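Local structure of tryptophan--tRNA ligase (Mycoplasma pneumoniae, 2YY5) at residues B[10-15]-B[41-46]; B[16-21]-B[203-208]; B[108-113]-B[155-160]. The protein probably catalyses the ATP-dependent attachment of tryptophan to its cognate tRNA, as a homodimeric class I aminoacyl-tRNA synthetase. The protein carries 1 engineered substitution. All blocks are in the same frame, centred on the assembly; numbering follows the deposited sequence.

Contact 1: residues B[10-15]-B[41-46]; sequences GIQASG and FVADLH. With WSA (5'-O-[(L-tryptophylamino)sulfonyl]adenosine), chain J.
Gly10 and Ile11, at the end of strand 6-11, run parallel to Phe41 and Val42, at the end of strand 37-42. Ile11 holds the register from both sides of Val42: its N donates to Phe41 O at 2.9 Å, and its O accepts from Ala43 N at 2.9 Å. The strand pairing ends here, at an inverse gamma turn centred on Ala43. Beyond it the backbone of 41-46 turns into a short, weakly bonded helical segment, while 10-15 continues as loop.

The Phe41 ring reaches across to the neighbouring strand. Its CG sits between the backbone N and the carbonyl carbon (chi1 65°), which brings one ring face against Gly10, whose CA lies 3.7 Å from the ring centroid in a CH-pi contact. With no side chain at Gly10, the ring can rest directly on the backbone. Its edge faces the tryptophanyl part of the ligand, Phe41 CZ being 3.7 Å from WSA N11. This is the Rossmann-like core of class I synthetases, where the substrate lies across the C-terminal ends of parallel strands. On the other face of the sheet, Val42 CG1 meets Ala13 CB at 4.1 Å, and Asn61 and Leu64 of helix 54-71 pack on Val42.

Past the strands, Gln12 and His46 cross at about a right angle, with Gln12 CD 3.7 Å from His46 CB. Gln12 also uses its backbone, N donating to the sulfamoyl oxygen WSA O1S at 2.9 Å. The indole turns its edge to one face of the His46 imidazole, the two rings close to perpendicular, with WSA CD1 over that face and 3.3 Å from His46 NE2. That NE2 is hydrogen-bonded to Asp142 OD2, an oxygen that also bonds to the ligand.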
# COMPACT_ATOMS: atom_id res chain seq x y z
N GLY B 10 -1.98 -15.26 9.77
CA GLY B 10 -1.26 -14.16 10.37
C GLY B 10 -1.88 -13.75 11.69
O GLY B 10 -3.10 -13.80 11.85
N ILE B 11 -1.04 -13.36 12.64
CA ILE B 11 -1.51 -12.92 13.94
C ILE B 11 -0.91 -11.57 14.27
O ILE B 11 0.30 -11.36 14.14
CB ILE B 11 -1.10 -13.91 15.06
CG1 ILE B 11 -1.69 -15.30 14.77
CG2 ILE B 11 -1.61 -13.41 16.40
CD1 ILE B 11 -1.09 -16.41 15.62
N GLN B 12 -1.77 -10.64 14.67
CA GLN B 12 -1.34 -9.30 15.04
C GLN B 12 -0.80 -9.37 16.47
O GLN B 12 -1.37 -10.06 17.32
CB GLN B 12 -2.52 -8.32 14.98
CG GLN B 12 -2.47 -7.34 13.82
CD GLN B 12 -3.70 -6.44 13.77
OE1 GLN B 12 -4.81 -6.88 13.45
NE2 GLN B 12 -3.51 -5.16 14.09
N ALA B 13 0.31 -8.69 16.73
CA ALA B 13 0.89 -8.70 18.07
C ALA B 13 0.18 -7.65 18.93
O ALA B 13 -0.32 -6.65 18.41
CB ALA B 13 2.39 -8.41 18.01
N SER B 14 0.14 -7.89 20.23
CA SER B 14 -0.51 -7.00 21.17
C SER B 14 -0.43 -7.53 22.59
O SER B 14 -0.61 -8.73 22.83
CB SER B 14 -1.99 -6.84 20.78
OG SER B 14 -2.71 -6.21 21.82
N GLY B 15 -0.16 -6.64 23.54
CA GLY B 15 -0.08 -7.05 24.93
C GLY B 15 -1.45 -7.52 25.36
O GLY B 15 -1.64 -7.97 26.48
N PHE B 41 2.84 -15.74 10.44
CA PHE B 41 3.58 -14.49 10.57
C PHE B 41 2.95 -13.50 11.55
O PHE B 41 1.75 -13.54 11.84
CB PHE B 41 3.75 -13.82 9.20
CG PHE B 41 2.46 -13.38 8.56
CD1 PHE B 41 1.69 -14.27 7.81
CD2 PHE B 41 1.99 -12.08 8.72
CE1 PHE B 41 0.48 -13.88 7.23
CE2 PHE B 41 0.78 -11.67 8.15
CZ PHE B 41 0.03 -12.57 7.40
N VAL B 42 3.80 -12.61 12.05
CA VAL B 42 3.39 -11.56 12.96
C VAL B 42 2.99 -10.43 12.03
O VAL B 42 3.83 -9.82 11.38
CB VAL B 42 4.58 -11.13 13.84
CG1 VAL B 42 4.20 -9.93 14.72
CG2 VAL B 42 5.05 -12.30 14.68
N ALA B 43 1.69 -10.17 11.95
CA ALA B 43 1.18 -9.15 11.05
C ALA B 43 1.33 -7.69 11.54
O ALA B 43 0.34 -6.99 11.76
CB ALA B 43 -0.28 -9.45 10.74
N ASP B 44 2.58 -7.24 11.68
CA ASP B 44 2.86 -5.89 12.16
C ASP B 44 2.52 -4.76 11.18
O ASP B 44 2.59 -3.59 11.54
CB ASP B 44 4.33 -5.77 12.58
CG ASP B 44 5.29 -6.12 11.46
OD1 ASP B 44 6.46 -5.69 11.55
OD2 ASP B 44 4.90 -6.84 10.51
N LEU B 45 2.16 -5.11 9.95
CA LEU B 45 1.78 -4.10 8.97
C LEU B 45 0.30 -3.77 9.18
O LEU B 45 -0.19 -2.73 8.74
CB LEU B 45 2.02 -4.61 7.54
CG LEU B 45 3.50 -4.82 7.18
CD1 LEU B 45 3.61 -5.35 5.77
CD2 LEU B 45 4.28 -3.52 7.31
N HIS B 46 -0.40 -4.67 9.87
CA HIS B 46 -1.82 -4.50 10.19
C HIS B 46 -1.95 -3.74 11.49
O HIS B 46 -2.95 -3.05 11.72
CB HIS B 46 -2.50 -5.87 10.30
CG HIS B 46 -2.75 -6.52 8.98
ND1 HIS B 46 -3.83 -6.20 8.19
CD2 HIS B 46 -2.03 -7.42 8.27
CE1 HIS B 46 -3.76 -6.86 7.05
NE2 HIS B 46 -2.67 -7.61 7.08
CD2 WSA J . -4.29 -12.50 8.85
CE3 WSA J . -4.78 -13.72 9.30
CZ3 WSA J . -4.81 -14.81 8.43
CH2 WSA J . -4.36 -14.67 7.12
CZ2 WSA J . -3.87 -13.45 6.68
CE2 WSA J . -3.84 -12.36 7.54
N11 WSA J . -3.41 -11.11 7.40
CD1 WSA J . -3.57 -10.46 8.55
CG WSA J . -4.10 -11.27 9.46
CB WSA J . -4.42 -10.91 10.91
CA WSA J . -5.92 -11.03 11.20
NH3 WSA J . -6.69 -10.17 10.30
C WSA J . -6.17 -10.61 12.65
O WSA J . -6.18 -9.42 12.96
NS WSA J . -6.36 -11.58 13.54
S WSA J . -6.08 -11.04 15.05
O1S WSA J . -4.66 -10.56 15.16
O2S WSA J . -6.99 -9.89 15.37
O5' WSA J . -6.31 -12.15 15.92
C5' WSA J . -5.62 -13.38 15.66
C4' WSA J . -6.55 -14.58 15.44
O4' WSA J . -7.40 -14.75 16.59
C3' WSA J . -7.46 -14.46 14.23
O3' WSA J . -7.58 -15.73 13.58
C2' WSA J . -8.79 -14.08 14.87
O2' WSA J . -9.87 -14.49 14.03
C1' WSA J . -8.73 -15.00 16.09
N9 WSA J . -9.72 -14.57 17.10
C8 WSA J . -9.84 -13.34 17.59
N7 WSA J . -10.79 -13.31 18.52
C5 WSA J . -11.28 -14.54 18.63
C4 WSA J . -10.61 -15.34 17.72
N3 WSA J . -10.93 -16.65 17.64
C2 WSA J . -11.87 -17.16 18.41
N1 WSA J . -12.53 -16.42 19.29
C6 WSA J . -12.26 -15.12 19.42
N6 WSA J . -12.92 -14.38 20.32

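Contact 2: residues B[16-21]-B[203-208]; sequences KQHLGN and MSKSSK. With WSA (5'-O-[(L-tryptophylamino)sulfonyl]adenosine), chain J; SO4 (sulfate ion), chain H.
Lys205, Met203 and His18 carry this meeting of the two class I signature motifs, 16-21 belonging to the predicted HIGH region and 203-206 to the predicted KMSKS region. No direct hydrogen bond joins the segments; side-chain packing, shared ligands and a water between Gln17 OE1 and Lys205 NZ do the work. Lys205 buries the most surface. Its CB lies against Lys16 CB at 3.7 Å, and the chain then runs alongside Gln17, pointing the same way, until a bend at the last torsion (chi4 83°) turns NZ to a sulfate. There Lys205 NZ donates to sulfate O4 at 2.6 Å and its backbone N to sulfate O3 at 2.8 Å. The ion probably comes from the crystallisation liquor, but its place beside both motifs is consistent with a phosphate-binding spot.

His18 holds the same ion from the other segment: its NE2 donates to sulfate O3 at 3.0 Å, in the plane of the ring, nearly straight (168°). Met203 covers one ring face, its CG 4.1 Å from the centroid in a CH-pi contact, and the two side chains slide past each other in opposite directions. Beyond the ring, the Met203 sulfur reaches Leu19 CB. His18 is the N-cap of helix 19-26, and its ND1 accepts a weak capping bond from Gly20 N. Met203 O also accepts from the adenine amino group, WSA N6, at 3.2 Å.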
# COMPACT_ATOMS: atom_id res chain seq x y z
N LYS B 16 -2.40 -7.43 24.44
CA LYS B 16 -3.77 -7.83 24.69
C LYS B 16 -4.08 -9.21 24.12
O LYS B 16 -5.25 -9.57 24.00
CB LYS B 16 -4.74 -6.82 24.09
CG LYS B 16 -5.57 -6.06 25.11
CD LYS B 16 -4.99 -4.69 25.46
CE LYS B 16 -5.99 -3.91 26.32
NZ LYS B 16 -5.70 -2.46 26.40
N GLN B 17 -3.05 -9.96 23.76
CA GLN B 17 -3.24 -11.31 23.25
C GLN B 17 -4.11 -12.04 24.28
O GLN B 17 -3.76 -12.08 25.47
CB GLN B 17 -1.88 -12.00 23.11
CG GLN B 17 -1.69 -12.79 21.83
CD GLN B 17 -1.74 -11.93 20.58
OE1 GLN B 17 -2.65 -12.06 19.77
NE2 GLN B 17 -0.77 -11.03 20.43
N HIS B 18 -5.22 -12.62 23.84
CA HIS B 18 -6.15 -13.31 24.74
C HIS B 18 -6.51 -14.75 24.34
O HIS B 18 -6.10 -15.23 23.29
CB HIS B 18 -7.43 -12.49 24.87
CG HIS B 18 -8.14 -12.27 23.56
ND1 HIS B 18 -8.68 -13.30 22.82
CD2 HIS B 18 -8.40 -11.14 22.87
CE1 HIS B 18 -9.23 -12.82 21.73
NE2 HIS B 18 -9.08 -11.51 21.73
N LEU B 19 -7.29 -15.41 25.20
CA LEU B 19 -7.75 -16.79 25.01
C LEU B 19 -8.51 -17.01 23.70
O LEU B 19 -8.52 -18.12 23.17
CB LEU B 19 -8.65 -17.20 26.16
CG LEU B 19 -8.20 -18.26 27.17
CD1 LEU B 19 -9.39 -18.64 28.03
CD2 LEU B 19 -7.67 -19.49 26.46
N GLY B 20 -9.16 -15.96 23.20
CA GLY B 20 -9.88 -16.09 21.95
C GLY B 20 -8.87 -16.39 20.86
O GLY B 20 -9.12 -17.22 19.99
N ASN B 21 -7.72 -15.73 20.93
CA ASN B 21 -6.65 -15.92 19.96
C ASN B 21 -6.04 -17.30 20.10
O ASN B 21 -5.81 -17.99 19.10
CB ASN B 21 -5.55 -14.88 20.17
CG ASN B 21 -6.06 -13.46 20.09
OD1 ASN B 21 -6.69 -13.07 19.11
ND2 ASN B 21 -5.79 -12.67 21.13
N MET B 203 -14.71 -12.32 22.52
CA MET B 203 -13.61 -11.82 23.32
C MET B 203 -12.74 -10.98 22.40
O MET B 203 -12.25 -11.47 21.38
CB MET B 203 -12.79 -12.97 23.91
CG MET B 203 -11.92 -12.55 25.08
SD MET B 203 -11.17 -13.91 26.00
CE MET B 203 -12.56 -14.51 26.91
N SER B 204 -12.55 -9.70 22.73
CA SER B 204 -11.76 -8.82 21.88
C SER B 204 -10.69 -8.02 22.60
O SER B 204 -10.86 -7.60 23.75
CB SER B 204 -12.66 -7.84 21.13
OG SER B 204 -13.42 -8.49 20.13
N LYS B 205 -9.57 -7.82 21.91
CA LYS B 205 -8.48 -7.03 22.46
C LYS B 205 -8.99 -5.60 22.68
O LYS B 205 -8.53 -4.90 23.58
CB LYS B 205 -7.30 -6.99 21.49
CG LYS B 205 -6.75 -8.34 21.07
CD LYS B 205 -5.32 -8.19 20.54
CE LYS B 205 -4.79 -9.45 19.87
NZ LYS B 205 -5.26 -9.57 18.46
N SER B 206 -9.96 -5.19 21.87
CA SER B 206 -10.50 -3.83 21.95
C SER B 206 -11.53 -3.56 23.04
O SER B 206 -11.83 -2.40 23.31
CB SER B 206 -11.08 -3.42 20.59
OG SER B 206 -12.23 -4.19 20.24
N SER B 207 -12.08 -4.60 23.65
CA SER B 207 -13.09 -4.39 24.69
C SER B 207 -12.59 -3.47 25.80
O SER B 207 -11.52 -3.67 26.38
CB SER B 207 -13.53 -5.72 25.30
OG SER B 207 -14.22 -6.50 24.35
N LYS B 208 -13.40 -2.46 26.09
CA LYS B 208 -13.12 -1.47 27.12
C LYS B 208 -12.98 -2.16 28.48
O LYS B 208 -11.98 -2.00 29.19
CB LYS B 208 -14.27 -0.46 27.16
CG LYS B 208 -15.64 -1.08 27.50
CD LYS B 208 -16.80 -0.42 26.75
CE LYS B 208 -17.09 -1.15 25.45
NZ LYS B 208 -15.86 -1.28 24.62
CD2 WSA J . -4.29 -12.50 8.85
CE3 WSA J . -4.78 -13.72 9.30
CZ3 WSA J . -4.81 -14.81 8.43
CH2 WSA J . -4.36 -14.67 7.12
CZ2 WSA J . -3.87 -13.45 6.68
CE2 WSA J . -3.84 -12.36 7.54
N11 WSA J . -3.41 -11.11 7.40
CD1 WSA J . -3.57 -10.46 8.55
CG WSA J . -4.10 -11.27 9.46
CB WSA J . -4.42 -10.91 10.91
CA WSA J . -5.92 -11.03 11.20
NH3 WSA J . -6.69 -10.17 10.30
C WSA J . -6.17 -10.61 12.65
O WSA J . -6.18 -9.42 12.96
NS WSA J . -6.36 -11.58 13.54
S WSA J . -6.08 -11.04 15.05
O1S WSA J . -4.66 -10.56 15.16
O2S WSA J . -6.99 -9.89 15.37
O5' WSA J . -6.31 -12.15 15.92
C5' WSA J . -5.62 -13.38 15.66
C4' WSA J . -6.55 -14.58 15.44
O4' WSA J . -7.40 -14.75 16.59
C3' WSA J . -7.46 -14.46 14.23
O3' WSA J . -7.58 -15.73 13.58
C2' WSA J . -8.79 -14.08 14.87
O2' WSA J . -9.87 -14.49 14.03
C1' WSA J . -8.73 -15.00 16.09
N9 WSA J . -9.72 -14.57 17.10
C8 WSA J . -9.84 -13.34 17.59
N7 WSA J . -10.79 -13.31 18.52
C5 WSA J . -11.28 -14.54 18.63
C4 WSA J . -10.61 -15.34 17.72
N3 WSA J . -10.93 -16.65 17.64
C2 WSA J . -11.87 -17.16 18.41
N1 WSA J . -12.53 -16.42 19.29
C6 WSA J . -12.26 -15.12 19.42
N6 WSA J . -12.92 -14.38 20.32
S SO4 H . -8.83 -9.42 18.44
O1 SO4 H . -9.63 -9.83 17.29
O2 SO4 H . -8.27 -8.07 18.20
O3 SO4 H . -9.69 -9.41 19.65
O4 SO4 H . -7.72 -10.36 18.63
O HOH W 1 -3.90 -11.45 17.33

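Contact 3: residues B[108-113]-B[155-160]; sequences MTQFKA and NDQKQH. With WSA (5'-O-[(L-tryptophylamino)sulfonyl]adenosine), chain J; SO4 (sulfate ion), chain I.
Gln159 reaches from helix 158-175 to Met108 and Thr109 at the start of helix 109-115. The bond from CA to CB is directed toward the other segment, but CB and CG serve mainly as a spacer, the chain staying extended beyond CG (chi2 -153°). Gln159 CD is the first atom to come near, 3.7 Å from Thr109 N with the methyl CG2 slightly farther. OE1 then takes two bonds from one residue. Thr109 N donates in the amide plane, on a lone pair, with N to Gln159 OE1 2.7 Å; Thr109 OG1 donates from above that plane, 3.1 Å from the same oxygen. A carbonyl oxygen here meets an N-H of the first helical turn, where the helix end would probably favour its partial negative charge. At the other branch, Gln159 NE2 rests 3.7 Å from Met108 CE.

The residues preceding this glutamine contain the GxDQ sequence of tryptophanyl-tRNA synthetases, from Gly154 to Gln157, and face the ligand. Asp156 OD1 accepts from the ribose hydroxyl WSA O2' at 2.7 Å, and Gln157 OE1 from the ligand amine WSA NH3 at 2.8 Å. His160 ND1 donates to Gln157 OE1 at 2.9 Å, steadying that amide from the second shell.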
# COMPACT_ATOMS: atom_id res chain seq x y z
N MET B 108 -17.41 -3.68 4.53
CA MET B 108 -16.81 -4.64 5.47
C MET B 108 -17.32 -4.33 6.87
O MET B 108 -17.26 -3.19 7.34
CB MET B 108 -15.28 -4.55 5.43
CG MET B 108 -14.63 -5.00 4.13
SD MET B 108 -14.62 -6.80 3.89
CE MET B 108 -16.00 -7.00 2.76
N THR B 109 -17.84 -5.35 7.55
CA THR B 109 -18.38 -5.16 8.88
C THR B 109 -17.32 -4.69 9.86
O THR B 109 -17.58 -3.85 10.72
CB THR B 109 -19.02 -6.47 9.43
OG1 THR B 109 -18.02 -7.49 9.53
CG2 THR B 109 -20.12 -6.95 8.49
N GLN B 110 -16.11 -5.21 9.72
CA GLN B 110 -15.03 -4.83 10.61
C GLN B 110 -14.70 -3.35 10.45
O GLN B 110 -14.32 -2.68 11.41
CB GLN B 110 -13.79 -5.66 10.32
CG GLN B 110 -13.05 -6.11 11.56
CD GLN B 110 -13.68 -7.34 12.18
OE1 GLN B 110 -14.02 -8.29 11.48
NE2 GLN B 110 -13.82 -7.33 13.50
N PHE B 111 -14.85 -2.83 9.24
CA PHE B 111 -14.57 -1.42 8.98
C PHE B 111 -15.62 -0.53 9.61
O PHE B 111 -15.31 0.49 10.21
CB PHE B 111 -14.52 -1.14 7.49
CG PHE B 111 -14.39 0.32 7.16
CD1 PHE B 111 -13.28 1.05 7.59
CD2 PHE B 111 -15.38 0.97 6.44
CE1 PHE B 111 -13.17 2.40 7.31
CE2 PHE B 111 -15.27 2.33 6.15
CZ PHE B 111 -14.16 3.05 6.59
N LYS B 112 -16.89 -0.92 9.46
CA LYS B 112 -17.99 -0.16 10.03
C LYS B 112 -17.85 -0.07 11.55
O LYS B 112 -17.87 1.02 12.12
CB LYS B 112 -19.33 -0.84 9.69
CG LYS B 112 -19.81 -0.71 8.25
CD LYS B 112 -21.17 -1.39 8.11
CE LYS B 112 -21.94 -0.95 6.87
NZ LYS B 112 -21.39 -1.53 5.61
N ALA B 113 -17.69 -1.22 12.19
CA ALA B 113 -17.57 -1.28 13.64
C ALA B 113 -16.27 -0.69 14.16
O ALA B 113 -16.09 -0.52 15.37
CB ALA B 113 -17.70 -2.71 14.11
N ASN B 155 -13.74 -17.09 13.48
CA ASN B 155 -14.97 -16.77 12.78
C ASN B 155 -14.97 -15.35 12.23
O ASN B 155 -15.31 -15.13 11.07
CB ASN B 155 -16.16 -16.95 13.71
CG ASN B 155 -17.47 -16.71 13.01
OD1 ASN B 155 -17.89 -17.50 12.17
ND2 ASN B 155 -18.13 -15.61 13.34
N ASP B 156 -14.60 -14.40 13.07
CA ASP B 156 -14.56 -12.98 12.72
C ASP B 156 -13.79 -12.65 11.45
O ASP B 156 -13.93 -11.55 10.91
CB ASP B 156 -13.95 -12.19 13.88
CG ASP B 156 -12.57 -12.67 14.23
OD1 ASP B 156 -12.44 -13.85 14.60
OD2 ASP B 156 -11.62 -11.87 14.11
N GLN B 157 -12.99 -13.59 10.97
CA GLN B 157 -12.20 -13.37 9.76
C GLN B 157 -12.83 -13.89 8.48
O GLN B 157 -12.17 -13.93 7.44
CB GLN B 157 -10.82 -13.99 9.94
CG GLN B 157 -9.97 -13.26 10.95
CD GLN B 157 -9.83 -11.80 10.60
OE1 GLN B 157 -9.08 -11.44 9.69
NE2 GLN B 157 -10.57 -10.94 11.29
N LYS B 158 -14.11 -14.28 8.53
CA LYS B 158 -14.80 -14.82 7.37
C LYS B 158 -14.97 -13.87 6.19
O LYS B 158 -14.69 -14.24 5.05
CB LYS B 158 -16.17 -15.38 7.75
CG LYS B 158 -17.00 -15.84 6.55
CD LYS B 158 -18.32 -16.47 6.94
CE LYS B 158 -18.13 -17.91 7.37
NZ LYS B 158 -17.09 -18.03 8.42
N GLN B 159 -15.44 -12.65 6.45
CA GLN B 159 -15.64 -11.68 5.37
C GLN B 159 -14.33 -11.45 4.62
O GLN B 159 -14.33 -11.31 3.39
CB GLN B 159 -16.12 -10.33 5.92
CG GLN B 159 -17.61 -10.07 5.84
CD GLN B 159 -17.93 -8.58 5.76
OE1 GLN B 159 -17.43 -7.78 6.55
NE2 GLN B 159 -18.78 -8.21 4.80
N HIS B 160 -13.23 -11.39 5.37
CA HIS B 160 -11.92 -11.17 4.78
C HIS B 160 -11.55 -12.29 3.82
O HIS B 160 -11.02 -12.03 2.74
CB HIS B 160 -10.89 -11.02 5.89
CG HIS B 160 -11.05 -9.76 6.68
ND1 HIS B 160 -10.67 -9.65 8.00
CD2 HIS B 160 -11.55 -8.55 6.34
CE1 HIS B 160 -10.92 -8.43 8.43
NE2 HIS B 160 -11.46 -7.74 7.44
CD2 WSA J . -4.29 -12.50 8.85
CE3 WSA J . -4.78 -13.72 9.30
CZ3 WSA J . -4.81 -14.81 8.43
CH2 WSA J . -4.36 -14.67 7.12
CZ2 WSA J . -3.87 -13.45 6.68
CE2 WSA J . -3.84 -12.36 7.54
N11 WSA J . -3.41 -11.11 7.40
CD1 WSA J . -3.57 -10.46 8.55
CG WSA J . -4.10 -11.27 9.46
CB WSA J . -4.42 -10.91 10.91
CA WSA J . -5.92 -11.03 11.20
NH3 WSA J . -6.69 -10.17 10.30
C WSA J . -6.17 -10.61 12.65
O WSA J . -6.18 -9.42 12.96
NS WSA J . -6.36 -11.58 13.54
S WSA J . -6.08 -11.04 15.05
O1S WSA J . -4.66 -10.56 15.16
O2S WSA J . -6.99 -9.89 15.37
O5' WSA J . -6.31 -12.15 15.92
C5' WSA J . -5.62 -13.38 15.66
C4' WSA J . -6.55 -14.58 15.44
O4' WSA J . -7.40 -14.75 16.59
C3' WSA J . -7.46 -14.46 14.23
O3' WSA J . -7.58 -15.73 13.58
C2' WSA J . -8.79 -14.08 14.87
O2' WSA J . -9.87 -14.49 14.03
C1' WSA J . -8.73 -15.00 16.09
N9 WSA J . -9.72 -14.57 17.10
C8 WSA J . -9.84 -13.34 17.59
N7 WSA J . -10.79 -13.31 18.52
C5 WSA J . -11.28 -14.54 18.63
C4 WSA J . -10.61 -15.34 17.72
N3 WSA J . -10.93 -16.65 17.64
C2 WSA J . -11.87 -17.16 18.41
N1 WSA J . -12.53 -16.42 19.29
C6 WSA J . -12.26 -15.12 19.42
N6 WSA J . -12.92 -14.38 20.32
S SO4 I . -9.36 -7.60 11.94
O1 SO4 I . -10.51 -7.09 11.17
O2 SO4 I . -9.06 -8.97 11.50
O3 SO4 I . -8.19 -6.74 11.70
O4 SO4 I . -9.71 -7.59 13.37

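Overall arrangement
From the N terminus, strand 6-11 leads through 10-15 straight into 16-21, so contacts 1 and 2 start side by side. Contact 1 closes first, when strand 37-42 returns beside strand 6-11. Contact 3 then opens and closes, in series with it, joining helix 109-115 to the start of helix 158-175. Contact 2 closes last, when the loop at 203-208 comes back to helix 19-26; contact 3 therefore falls wholly within its span, while contacts 1 and 2 cross. Those two touch, Ser14 OG lying 3.5 Å from Lys205 CD. Contact 3 stands apart, its centre about 17 Å and 16 Å from the centres of contacts 1 and 2, yet all three touch the same tryptophanyl-adenylate analogue.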